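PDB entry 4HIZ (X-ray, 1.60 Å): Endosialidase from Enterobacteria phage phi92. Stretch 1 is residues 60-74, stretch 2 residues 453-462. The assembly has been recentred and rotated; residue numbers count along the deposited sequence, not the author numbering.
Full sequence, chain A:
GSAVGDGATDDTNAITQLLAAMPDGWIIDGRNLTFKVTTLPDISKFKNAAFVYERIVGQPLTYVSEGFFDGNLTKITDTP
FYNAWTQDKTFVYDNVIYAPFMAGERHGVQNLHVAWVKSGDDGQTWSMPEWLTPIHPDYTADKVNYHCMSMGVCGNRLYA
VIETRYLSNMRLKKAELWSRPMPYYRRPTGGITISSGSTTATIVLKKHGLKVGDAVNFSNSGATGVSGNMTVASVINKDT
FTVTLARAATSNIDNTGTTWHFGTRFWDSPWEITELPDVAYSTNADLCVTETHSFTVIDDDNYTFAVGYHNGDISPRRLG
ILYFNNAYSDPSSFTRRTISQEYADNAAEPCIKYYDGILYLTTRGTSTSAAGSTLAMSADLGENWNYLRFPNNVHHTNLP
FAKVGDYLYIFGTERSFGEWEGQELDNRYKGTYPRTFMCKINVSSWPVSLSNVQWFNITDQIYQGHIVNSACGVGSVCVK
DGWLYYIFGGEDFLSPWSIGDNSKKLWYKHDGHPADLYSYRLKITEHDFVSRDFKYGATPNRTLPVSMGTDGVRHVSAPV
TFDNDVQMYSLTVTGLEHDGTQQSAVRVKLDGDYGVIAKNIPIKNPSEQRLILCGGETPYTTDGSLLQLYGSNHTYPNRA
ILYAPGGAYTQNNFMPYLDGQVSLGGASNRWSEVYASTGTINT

Stretch 1, residues 60-74: PLTYVSEGFFDGNLT
Stretch 2 453-462: VQWFNITDQI

Thr62 forms two strong backbone hydrogen bonds, its N donating to Trp455 O (2.8 Å) and its O accepting from Asn457 N (2.7 Å); Phe456 CA also approaches Thr62 O at 3.3 Å in a CA-H...O contact. The strands, nearly 400 residues apart in sequence, run parallel, axes 33° apart and 4.6 Å at closest approach, with Thr62 paired to Phe456 (CA-CA 4.7 Å) and Tyr63 to Asn457 (CA-CA 4.9 Å). Leu61 to Val64 are extended (Thr62 -111/135, Val64 -105/148); Ile458 departs at -104/-18 before Thr459 returns to -165/155. The ladder then loosens: Val64 N donates to Asn457 O in a weak bond of 3.4 Å. At the other end, one water donates to Pro60 O (2.7 Å) and Val453 O (2.9 Å) and accepts from Trp455 N (3.0 Å).

The m rotamer of Thr62 serves both its branches: OG1 accepts from NE2 of the extended Gln454 (chi1 and chi2 t) at 2.9 Å, while CG2 lies 3.6 Å from Phe456 CD1. On the face carrying Thr62 and Phe456, the Phe456 ring (chi1 m, chi2 -91°) centres the packing. Val64 CG1 reaches Phe456 CD1 at 3.8 Å. A type II turn from Ser65, with Gly67 at 94/-18, where a CB would jam against the preceding carbonyl, ends at Phe68 and is followed by Phe69. Phe69 (m) directs its edge at the Phe456 face, CZ to CG 3.7 Å, planes at 84°; Phe68 (t) meets Phe456 obliquely, CE2 to CE1 3.7 Å. Phe69 CD2 also touches Ile458 CG2 (3.8 Å).

Buried Tyr63 (m, chi2 78°) and Asn457 (t) occupy the opposite face. Buried, apolar Leu61 (m, t) sets CD2 against the Trp455 CB methylene (3.8 Å). Leu73 (t, p) places CD2 3.4 Å from Gln461 NE2 and 3.5 Å from Thr459 OG1, covering a hydroxyl already hydrogen-bonded by Gln461 NE2 (3.1 Å to Thr459 OG1). Between the stretches 628 Å² is buried, both sides summed.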

ATOM      1  N   PRO A  60     -16.106  26.737  32.331  1.00 16.10           N
ATOM      2  CA  PRO A  60     -14.913  25.924  32.579  1.00 16.45           C
ATOM      3  C   PRO A  60     -14.983  24.572  31.842  1.00 15.29           C
ATOM      4  O   PRO A  60     -16.061  23.947  31.702  1.00 15.90           O
ATOM      5  CB  PRO A  60     -14.949  25.692  34.096  1.00 18.01           C
ATOM      6  CG  PRO A  60     -16.423  25.799  34.466  1.00 18.40           C
ATOM      7  CD  PRO A  60     -17.025  26.779  33.493  1.00 17.66           C
ATOM      8  N   LEU A  61     -13.823  24.161  31.338  1.00 13.76           N
ATOM      9  CA  LEU A  61     -13.644  22.873  30.701  1.00 13.60           C
ATOM     10  C   LEU A  61     -12.323  22.357  31.244  1.00 13.35           C
ATOM     11  O   LEU A  61     -11.476  23.151  31.708  1.00 13.94           O
ATOM     12  CB  LEU A  61     -13.561  23.041  29.176  1.00 14.10           C
ATOM     13  CG  LEU A  61     -14.838  23.641  28.542  1.00 14.40           C
ATOM     14  CD1 LEU A  61     -14.592  24.049  27.101  1.00 15.64           C
ATOM     15  CD2 LEU A  61     -15.970  22.572  28.623  1.00 13.86           C
ATOM     16  N   THR A  62     -12.128  21.035  31.202  1.00 12.84           N
ATOM     17  CA  THR A  62     -10.892  20.453  31.763  1.00 13.02           C
ATOM     18  C   THR A  62     -10.026  19.899  30.673  1.00 13.37           C
ATOM     19  O   THR A  62     -10.520  19.245  29.761  1.00 15.56           O
ATOM     20  CB  THR A  62     -11.264  19.349  32.793  1.00 13.37           C
ATOM     21  OG1 THR A  62     -12.041  19.980  33.831  1.00 14.31           O
ATOM     22  CG2 THR A  62     -10.001  18.686  33.390  1.00 14.37           C
ATOM     23  N   TYR A  63      -8.730  20.190  30.740  1.00 12.68           N
ATOM     24  CA  TYR A  63      -7.817  19.796  29.674  1.00 12.49           C
ATOM     25  C   TYR A  63      -6.848  18.788  30.248  1.00 14.08           C
ATOM     26  O   TYR A  63      -6.250  19.046  31.315  1.00 16.08           O
ATOM     27  CB  TYR A  63      -7.051  21.046  29.195  1.00 11.86           C
ATOM     28  CG  TYR A  63      -7.977  22.049  28.531  1.00 12.22           C
ATOM     29  CD1 TYR A  63      -8.800  22.903  29.296  1.00 13.53           C
ATOM     30  CD2 TYR A  63      -8.092  22.099  27.133  1.00 12.72           C
ATOM     31  CE1 TYR A  63      -9.679  23.789  28.687  1.00 14.11           C
ATOM     32  CE2 TYR A  63      -8.965  23.005  26.504  1.00 13.24           C
ATOM     33  CZ  TYR A  63      -9.750  23.854  27.292  1.00 14.64           C
ATOM     34  OH  TYR A  63     -10.613  24.758  26.691  1.00 15.72           O
ATOM     35  N   VAL A  64      -6.684  17.641  29.589  1.00 12.65           N
ATOM     36  CA  VAL A  64      -5.859  16.584  30.218  1.00 13.58           C
ATOM     37  C   VAL A  64      -4.479  16.439  29.600  1.00 14.01           C
ATOM     38  O   VAL A  64      -4.301  16.665  28.401  1.00 14.44           O
ATOM     39  CB  VAL A  64      -6.569  15.203  30.199  1.00 15.12           C
ATOM     40  CG1 VAL A  64      -7.999  15.363  30.767  1.00 15.87           C
ATOM     41  CG2 VAL A  64      -6.619  14.650  28.784  1.00 15.95           C
ATOM     42  N   SER A  65      -3.502  16.057  30.418  1.00 14.21           N
ATOM     43  CA  SER A  65      -2.195  15.650  29.902  1.00 14.82           C
ATOM     44  C   SER A  65      -2.222  14.163  29.566  1.00 14.87           C
ATOM     45  O   SER A  65      -3.188  13.464  29.856  1.00 15.27           O
ATOM     46  CB  SER A  65      -1.083  15.896  30.951  1.00 15.61           C
ATOM     47  OG  SER A  65      -1.193  14.912  31.984  1.00 17.49           O
ATOM     48  N   GLU A  66      -1.161  13.693  28.926  1.00 14.51           N
ATOM     49  CA  GLU A  66      -0.990  12.269  28.721  1.00 17.59           C
ATOM     50  C   GLU A  66      -1.039  11.550  30.070  1.00 17.18           C
ATOM     51  O   GLU A  66      -0.521  12.057  31.067  1.00 17.23           O
ATOM     52  CB  GLU A  66       0.336  12.007  28.008  1.00 23.26           C
ATOM     53  CG  GLU A  66       0.210  12.221  26.503  1.00 32.70           C
ATOM     54  CD  GLU A  66      -0.503  11.044  25.836  1.00 46.08           C
ATOM     55  OE1 GLU A  66      -0.118   9.880  26.115  1.00 57.81           O
ATOM     56  OE2 GLU A  66      -1.453  11.275  25.058  1.00 46.14           O
ATOM     57  N   GLY A  67      -1.723  10.409  30.103  1.00 16.64           N
ATOM     58  CA  GLY A  67      -1.730   9.556  31.287  1.00 17.73           C
ATOM     59  C   GLY A  67      -2.906   9.814  32.212  1.00 18.18           C
ATOM     60  O   GLY A  67      -3.208   8.964  33.058  1.00 19.58           O
ATOM     61  N   PHE A  68      -3.560  10.977  32.069  1.00 15.83           N
ATOM     62  CA  PHE A  68      -4.652  11.307  32.965  1.00 15.24           C
ATOM     63  C   PHE A  68      -5.763  10.260  32.775  1.00 15.51           C
ATOM     64  O   PHE A  68      -6.356   9.744  33.760  1.00 16.74           O
ATOM     65  CB  PHE A  68      -5.177  12.741  32.739  1.00 14.98           C
ATOM     66  CG  PHE A  68      -6.183  13.160  33.770  1.00 15.92           C
ATOM     67  CD1 PHE A  68      -5.765  13.653  34.997  1.00 15.53           C
ATOM     68  CD2 PHE A  68      -7.552  12.977  33.547  1.00 16.22           C
ATOM     69  CE1 PHE A  68      -6.709  13.991  35.983  1.00 16.01           C
ATOM     70  CE2 PHE A  68      -8.499  13.323  34.522  1.00 17.59           C
ATOM     71  CZ  PHE A  68      -8.073  13.833  35.740  1.00 16.99           C
ATOM     72  N   PHE A  69      -6.046   9.951  31.504  1.00 15.30           N
ATOM     73  CA  PHE A  69      -6.886   8.802  31.158  1.00 15.64           C
ATOM     74  C   PHE A  69      -6.034   7.792  30.436  1.00 15.07           C
ATOM     75  O   PHE A  69      -5.148   8.163  29.659  1.00 15.53           O
ATOM     76  CB  PHE A  69      -8.036   9.198  30.214  1.00 16.28           C
ATOM     77  CG  PHE A  69      -9.052  10.096  30.844  1.00 17.62           C
ATOM     78  CD1 PHE A  69      -9.740   9.695  31.977  1.00 19.59           C
ATOM     79  CD2 PHE A  69      -9.289  11.349  30.328  1.00 17.81           C
ATOM     80  CE1 PHE A  69     -10.678  10.545  32.561  1.00 21.62           C
ATOM     81  CE2 PHE A  69     -10.235  12.190  30.903  1.00 19.18           C
ATOM     82  CZ  PHE A  69     -10.927  11.798  32.023  1.00 20.46           C
ATOM     83  N   ASP A  70      -6.317   6.515  30.654  1.00 14.51           N
ATOM     84  CA  ASP A  70      -5.620   5.482  29.901  1.00 15.55           C
ATOM     85  C   ASP A  70      -6.348   5.292  28.569  1.00 14.34           C
ATOM     86  O   ASP A  70      -7.085   4.329  28.363  1.00 13.19           O
ATOM     87  CB  ASP A  70      -5.553   4.194  30.728  1.00 20.49           C
ATOM     88  CG  ASP A  70      -4.729   4.374  32.002  1.00 27.76           C
ATOM     89  OD1 ASP A  70      -3.714   5.116  31.962  1.00 31.34           O
ATOM     90  OD2 ASP A  70      -5.091   3.791  33.048  1.00 30.58           O
ATOM     91  N   GLY A  71      -6.156   6.247  27.676  1.00 14.81           N
ATOM     92  CA  GLY A  71      -6.856   6.273  26.398  1.00 14.39           C
ATOM     93  C   GLY A  71      -5.908   6.850  25.355  1.00 14.98           C
ATOM     94  O   GLY A  71      -5.078   7.703  25.677  1.00 17.55           O
ATOM     95  N   ASN A  72      -6.026   6.384  24.119  1.00 13.42           N
ATOM     96  CA  ASN A  72      -5.170   6.850  23.031  1.00 14.40           C
ATOM     97  C   ASN A  72      -5.895   6.857  21.707  1.00 13.21           C
ATOM     98  O   ASN A  72      -6.857   6.110  21.520  1.00 13.41           O
ATOM     99  CB  ASN A  72      -3.927   5.955  22.924  1.00 20.76           C
ATOM    100  CG  ASN A  72      -2.944   6.226  24.033  1.00 32.18           C
ATOM    101  OD1 ASN A  72      -2.215   7.222  23.995  1.00 38.85           O
ATOM    102  ND2 ASN A  72      -2.929   5.365  25.040  1.00 35.75           N
ATOM    103  N   LEU A  73      -5.405   7.672  20.774  1.00 12.02           N
ATOM    104  CA  LEU A  73      -6.104   7.895  19.503  1.00 11.06           C
ATOM    105  C   LEU A  73      -5.382   7.144  18.398  1.00 11.90           C
ATOM    106  O   LEU A  73      -4.151   7.157  18.354  1.00 12.31           O
ATOM    107  CB  LEU A  73      -6.111   9.393  19.160  1.00 11.52           C
ATOM    108  CG  LEU A  73      -6.978   9.806  17.976  1.00 10.92           C
ATOM    109  CD1 LEU A  73      -8.493   9.648  18.329  1.00 10.92           C
ATOM    110  CD2 LEU A  73      -6.686  11.270  17.556  1.00 12.24           C
ATOM    111  N   THR A  74      -6.143   6.523  17.498  1.00 10.77           N
ATOM    112  CA  THR A  74      -5.577   5.837  16.345  1.00 10.53           C
ATOM    113  C   THR A  74      -6.306   6.324  15.108  1.00 10.61           C
ATOM    114  O   THR A  74      -7.532   6.475  15.141  1.00 10.97           O
ATOM    115  CB  THR A  74      -5.810   4.289  16.490  1.00 11.41           C
ATOM    116  OG1 THR A  74      -5.058   3.809  17.618  1.00 12.45           O
ATOM    117  CG2 THR A  74      -5.350   3.522  15.227  1.00 12.82           C
ATOM    118  N   VAL A 453     -21.473  19.711  35.253  1.00 17.97           N
ATOM    119  CA  VAL A 453     -20.831  18.742  34.366  1.00 17.05           C
ATOM    120  C   VAL A 453     -19.389  19.136  34.051  1.00 15.68           C
ATOM    121  O   VAL A 453     -19.086  20.321  33.800  1.00 16.64           O
ATOM    122  CB  VAL A 453     -21.647  18.484  33.060  1.00 17.99           C
ATOM    123  CG1 VAL A 453     -21.774  19.746  32.218  1.00 18.00           C
ATOM    124  CG2 VAL A 453     -21.010  17.328  32.245  1.00 18.92           C
ATOM    125  N   GLN A 454     -18.508  18.138  34.110  1.00 13.79           N
ATOM    126  CA  GLN A 454     -17.094  18.326  33.832  1.00 13.83           C
ATOM    127  C   GLN A 454     -16.786  17.677  32.480  1.00 13.82           C
ATOM    128  O   GLN A 454     -16.716  16.448  32.359  1.00 14.80           O
ATOM    129  CB  GLN A 454     -16.253  17.704  34.943  1.00 15.20           C
ATOM    130  CG  GLN A 454     -14.768  17.905  34.691  1.00 16.79           C
ATOM    131  CD  GLN A 454     -13.905  17.527  35.866  1.00 18.50           C
ATOM    132  OE1 GLN A 454     -14.315  16.747  36.722  1.00 20.46           O
ATOM    133  NE2 GLN A 454     -12.707  18.102  35.929  1.00 17.53           N
ATOM    134  N   TRP A 455     -16.625  18.503  31.454  1.00 13.19           N
ATOM    135  CA  TRP A 455     -16.162  18.002  30.164  1.00 13.11           C
ATOM    136  C   TRP A 455     -14.636  18.014  30.084  1.00 13.26           C
ATOM    137  O   TRP A 455     -13.986  19.030  30.396  1.00 13.40           O
ATOM    138  CB  TRP A 455     -16.685  18.902  29.050  1.00 12.52           C
ATOM    139  CG  TRP A 455     -18.184  18.829  28.776  1.00 12.92           C
ATOM    140  CD1 TRP A 455     -19.146  19.784  29.089  1.00 13.84           C
ATOM    141  CD2 TRP A 455     -18.847  17.825  28.017  1.00 12.29           C
ATOM    142  NE1 TRP A 455     -20.368  19.388  28.597  1.00 14.07           N
ATOM    143  CE2 TRP A 455     -20.213  18.202  27.921  1.00 13.00           C
ATOM    144  CE3 TRP A 455     -18.420  16.647  27.399  1.00 12.18           C
ATOM    145  CZ2 TRP A 455     -21.149  17.442  27.224  1.00 12.65           C
ATOM    146  CZ3 TRP A 455     -19.331  15.888  26.707  1.00 12.52           C
ATOM    147  CH2 TRP A 455     -20.701  16.278  26.622  1.00 12.36           C
ATOM    148  N   PHE A 456     -14.071  16.872  29.692  1.00 12.31           N
ATOM    149  CA  PHE A 456     -12.631  16.737  29.526  1.00 11.25           C
ATOM    150  C   PHE A 456     -12.272  16.779  28.044  1.00 11.07           C
ATOM    151  O   PHE A 456     -12.759  15.966  27.270  1.00 11.50           O
ATOM    152  CB  PHE A 456     -12.183  15.369  30.069  1.00 11.95           C
ATOM    153  CG  PHE A 456     -12.400  15.185  31.555  1.00 13.29           C
ATOM    154  CD1 PHE A 456     -11.386  15.526  32.458  1.00 14.12           C
ATOM    155  CD2 PHE A 456     -13.570  14.580  32.039  1.00 14.94           C
ATOM    156  CE1 PHE A 456     -11.551  15.340  33.833  1.00 14.71           C
ATOM    157  CE2 PHE A 456     -13.748  14.387  33.410  1.00 15.35           C
ATOM    158  CZ  PHE A 456     -12.742  14.748  34.300  1.00 15.65           C
ATOM    159  N   ASN A 457     -11.411  17.723  27.664  1.00 10.45           N
ATOM    160  CA  ASN A 457     -10.802  17.729  26.326  1.00 10.85           C
ATOM    161  C   ASN A 457      -9.716  16.651  26.318  1.00 11.86           C
ATOM    162  O   ASN A 457      -8.680  16.798  27.003  1.00 12.13           O
ATOM    163  CB  ASN A 457     -10.221  19.137  26.077  1.00 11.16           C
ATOM    164  CG  ASN A 457      -9.524  19.285  24.724  1.00 11.76           C
ATOM    165  OD1 ASN A 457      -9.719  18.490  23.755  1.00 13.48           O
ATOM    166  ND2 ASN A 457      -8.681  20.286  24.655  1.00  9.57           N
ATOM    167  N   ILE A 458      -9.984  15.556  25.598  1.00 11.16           N
ATOM    168  CA  ILE A 458      -9.125  14.358  25.636  1.00 11.30           C
ATOM    169  C   ILE A 458      -8.219  14.196  24.399  1.00 11.32           C
ATOM    170  O   ILE A 458      -7.245  13.424  24.434  1.00 12.17           O
ATOM    171  CB  ILE A 458      -9.982  13.092  25.775  1.00 12.01           C
ATOM    172  CG1 ILE A 458     -11.170  13.103  24.780  1.00 12.02           C
ATOM    173  CG2 ILE A 458     -10.547  13.037  27.196  1.00 14.08           C
ATOM    174  CD1 ILE A 458     -11.777  11.692  24.575  1.00 12.91           C
ATOM    175  N   THR A 459      -8.554  14.896  23.310  1.00 11.26           N
ATOM    176  CA  THR A 459      -7.744  14.863  22.074  1.00 12.03           C
ATOM    177  C   THR A 459      -8.197  16.027  21.199  1.00 11.98           C
ATOM    178  O   THR A 459      -9.312  16.520  21.384  1.00 12.26           O
ATOM    179  CB  THR A 459      -7.892  13.508  21.299  1.00 12.51           C
ATOM    180  OG1 THR A 459      -7.205  13.609  20.045  1.00 13.73           O
ATOM    181  CG2 THR A 459      -9.365  13.195  21.008  1.00 12.78           C
ATOM    182  N   ASP A 460      -7.321  16.509  20.310  1.00 11.22           N
ATOM    183  CA  ASP A 460      -7.679  17.566  19.372  1.00 10.99           C
ATOM    184  C   ASP A 460      -7.485  17.060  17.947  1.00 11.51           C
ATOM    185  O   ASP A 460      -6.439  16.441  17.626  1.00 12.99           O
ATOM    186  CB  ASP A 460      -6.738  18.779  19.507  1.00 11.92           C
ATOM    187  CG  ASP A 460      -6.999  19.646  20.750  1.00 12.91           C
ATOM    188  OD1 ASP A 460      -7.959  19.390  21.503  1.00 12.51           O
ATOM    189  OD2 ASP A 460      -6.220  20.622  20.945  1.00 13.63           O
ATOM    190  N   GLN A 461      -8.436  17.403  17.089  1.00 10.34           N
ATOM    191  CA  GLN A 461      -8.460  17.029  15.679  1.00  9.99           C
ATOM    192  C   GLN A 461      -8.063  18.240  14.829  1.00 10.97           C
ATOM    193  O   GLN A 461      -7.725  19.301  15.370  1.00 11.46           O
ATOM    194  CB  GLN A 461      -9.893  16.582  15.318  1.00 10.73           C
ATOM    195  CG  GLN A 461     -10.112  15.109  15.677  1.00 11.41           C
ATOM    196  CD  GLN A 461      -9.723  14.772  17.108  1.00 13.16           C
ATOM    197  OE1 GLN A 461     -10.419  15.168  18.075  1.00 14.37           O
ATOM    198  NE2 GLN A 461      -8.607  14.024  17.268  1.00 12.69           N
ATOM    199  N   ILE A 462      -8.162  18.084  13.513  1.00 10.53           N
ATOM    200  CA  ILE A 462      -7.942  19.191  12.579  1.00 10.35           C
ATOM    201  C   ILE A 462      -9.189  19.403  11.716  1.00 10.05           C
ATOM    202  O   ILE A 462      -9.774  18.451  11.206  1.00 10.94           O
ATOM    203  CB  ILE A 462      -6.717  18.884  11.659  1.00 10.65           C
ATOM    204  CG1 ILE A 462      -5.415  18.936  12.479  1.00 10.92           C
ATOM    205  CG2 ILE A 462      -6.655  19.865  10.443  1.00 10.16           C
ATOM    206  CD1 ILE A 462      -4.206  18.291  11.719  1.00 11.09           C
TER
HETATM  207  O   HOH W   1     -16.854  21.372  32.216  1.00 15.09           O